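Local structure of response regulator (Xanthomonas campestris pv. campestris, 3QYY) at residues G81-I86 and G97-E102. The protein probably makes cyclic di-GMP as a diguanylate cyclase, through the GGDEF domain of this chain, which binds cyclic di-GMP and magnesium. Residues are numbered along the deposited sequence; the frame is centred on the assembly and turned at random.
Sequences GAQDWI and GVHASE
With chi1 of D84 at -58°, CG lies anti to the carbonyl carbon; chi1 of W85, 55°, puts its CG between the backbone N and the carbonyl carbon. The D84 carboxylate meets the backbone N of H99, and the W85 indole lies over G97. The residues belong to the open end of the beta hairpin of strands 85-90 and 93-98 in the GGDEF domain. At its other end this hairpin carries W89, which binds cyclic di-GMP.

W85 and G97 form an antiparallel hydrogen-bonded pair. W85 N gives a bond to G97 O (2.9 Å), and G97 N returns one to W85 O (2.8 Å). The indole also covers G97: CA sits over one ring face, 3.8 Å from the centroid of the five-membered ring, a CH-pi contact. G97 has no side chain, and the indole lies directly against its backbone; G97 CA is 3.6 Å from W85 CE2. W85 NE1 bonds to S32 OG of helix 22-38, and the indole packs on A28 and M29 of the same helix.

Past the paired residues, D84 takes over from the backbone. Its OD2 accepts H99 N at 2.8 Å in a nearly straight bond (167°), with the donor off one face of the carboxylate. Its OD1 accepts G81 N at 2.8 Å, and this donor lies off the opposite face. One carboxylate thus ties the type I turn 81-84 to the chain leaving the second strand. V98 CG1 packs against OD1. H99 is the centre of an inverse gamma turn, and its ring meets those of W41 and F43. The H99 ring turns its edge to Q83: ND1 donates to Q83 O over 3.3 Å, with the oxygen in the ring plane and ND1 well above the carbonyl plane.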
loop_
_atom_site.group_PDB
_atom_site.type_symbol
_atom_site.label_atom_id
_atom_site.label_comp_id
_atom_site.label_asym_id
_atom_site.label_seq_id
_atom_site.Cartn_x
_atom_site.Cartn_y
_atom_site.Cartn_z
ATOM N N GLY B 81 -16.498 -19.765 8.222
ATOM C CA GLY B 81 -16.871 -21.166 8.232
ATOM C C GLY B 81 -15.656 -22.071 8.257
ATOM O O GLY B 81 -14.530 -21.616 8.062
ATOM N N ALA B 82 -15.887 -23.359 8.491
ATOM C CA ALA B 82 -14.814 -24.344 8.561
ATOM C C ALA B 82 -13.998 -24.445 7.276
ATOM O O ALA B 82 -12.842 -24.867 7.303
ATOM C CB ALA B 82 -15.392 -25.709 8.914
ATOM N N GLN B 83 -14.592 -24.060 6.153
ATOM C CA GLN B 83 -13.893 -24.136 4.877
ATOM C C GLN B 83 -13.532 -22.757 4.331
ATOM O O GLN B 83 -12.923 -22.638 3.267
ATOM C CB GLN B 83 -14.748 -24.886 3.855
ATOM C CG GLN B 83 -13.932 -25.512 2.745
ATOM C CD GLN B 83 -12.845 -26.419 3.288
ATOM O OE1 GLN B 83 -13.124 -27.375 4.016
ATOM N NE2 GLN B 83 -11.598 -26.123 2.941
ATOM N N ASP B 84 -13.912 -21.718 5.065
ATOM C CA ASP B 84 -13.621 -20.351 4.658
ATOM C C ASP B 84 -12.212 -19.996 5.131
ATOM O O ASP B 84 -11.566 -20.779 5.828
ATOM C CB ASP B 84 -14.648 -19.403 5.275
ATOM C CG ASP B 84 -16.078 -19.749 4.874
ATOM O OD1 ASP B 84 -17.013 -19.266 5.540
ATOM O OD2 ASP B 84 -16.269 -20.495 3.890
ATOM N N TRP B 85 -11.724 -18.821 4.755
ATOM C CA TRP B 85 -10.386 -18.443 5.179
ATOM C C TRP B 85 -10.113 -16.956 5.111
ATOM O O TRP B 85 -10.804 -16.215 4.414
ATOM C CB TRP B 85 -9.336 -19.179 4.340
ATOM C CG TRP B 85 -9.490 -19.002 2.850
ATOM C CD1 TRP B 85 -10.162 -19.823 1.991
ATOM C CD2 TRP B 85 -8.952 -17.939 2.051
ATOM N NE1 TRP B 85 -10.072 -19.341 0.705
ATOM C CE2 TRP B 85 -9.334 -18.187 0.713
ATOM C CE3 TRP B 85 -8.181 -16.802 2.337
ATOM C CZ2 TRP B 85 -8.970 -17.336 -0.344
ATOM C CZ3 TRP B 85 -7.820 -15.955 1.285
ATOM C CH2 TRP B 85 -8.216 -16.230 -0.038
ATOM N N ILE B 86 -9.106 -16.525 5.866
ATOM C CA ILE B 86 -8.692 -15.133 5.853
ATOM C C ILE B 86 -7.171 -15.111 5.750
ATOM O O ILE B 86 -6.469 -15.850 6.447
ATOM C CB ILE B 86 -9.159 -14.364 7.117
ATOM C CG1 ILE B 86 -8.663 -12.915 7.047
ATOM C CG2 ILE B 86 -8.655 -15.064 8.386
ATOM C CD1 ILE B 86 -9.303 -11.980 8.067
ATOM N N GLY B 97 -11.867 -15.568 1.899
ATOM C CA GLY B 97 -12.536 -16.490 1.003
ATOM C C GLY B 97 -13.716 -17.099 1.739
ATOM O O GLY B 97 -13.552 -17.652 2.830
ATOM N N VAL B 98 -14.905 -16.986 1.156
ATOM C CA VAL B 98 -16.107 -17.527 1.783
ATOM C C VAL B 98 -16.827 -18.491 0.849
ATOM O O VAL B 98 -17.250 -18.106 -0.242
ATOM C CB VAL B 98 -17.098 -16.405 2.170
ATOM C CG1 VAL B 98 -18.350 -17.011 2.804
ATOM C CG2 VAL B 98 -16.434 -15.423 3.128
ATOM N N HIS B 99 -16.956 -19.743 1.277
ATOM C CA HIS B 99 -17.651 -20.736 0.474
ATOM C C HIS B 99 -19.120 -20.770 0.857
ATOM O O HIS B 99 -19.569 -21.647 1.600
ATOM C CB HIS B 99 -17.025 -22.122 0.646
ATOM C CG HIS B 99 -15.781 -22.320 -0.161
ATOM N ND1 HIS B 99 -14.521 -22.335 0.398
ATOM C CD2 HIS B 99 -15.603 -22.487 -1.492
ATOM C CE1 HIS B 99 -13.622 -22.506 -0.553
ATOM N NE2 HIS B 99 -14.252 -22.600 -1.710
ATOM N N ALA B 100 -19.855 -19.790 0.340
ATOM C CA ALA B 100 -21.286 -19.642 0.578
ATOM C C ALA B 100 -21.837 -18.796 -0.565
ATOM O O ALA B 100 -21.075 -18.293 -1.387
ATOM C CB ALA B 100 -21.523 -18.939 1.901
ATOM N N SER B 101 -23.155 -18.643 -0.628
ATOM C CA SER B 101 -23.760 -17.836 -1.684
ATOM C C SER B 101 -23.344 -16.378 -1.481
ATOM O O SER B 101 -23.047 -15.960 -0.360
ATOM C CB SER B 101 -25.286 -17.947 -1.631
ATOM O OG SER B 101 -25.791 -17.357 -0.445
ATOM N N GLU B 102 -23.329 -15.601 -2.558
ATOM C CA GLU B 102 -22.930 -14.202 -2.465
ATOM C C GLU B 102 -23.717 -13.411 -1.420
ATOM O O GLU B 102 -23.136 -12.649 -0.643
ATOM C CB GLU B 102 -23.057 -13.517 -3.830
ATOM C CG GLU B 102 -22.539 -12.083 -3.831
ATOM C CD GLU B 102 -22.612 -11.428 -5.192
ATOM O OE1 GLU B 102 -22.140 -10.278 -5.321
ATOM O OE2 GLU B 102 -23.140 -12.057 -6.132
#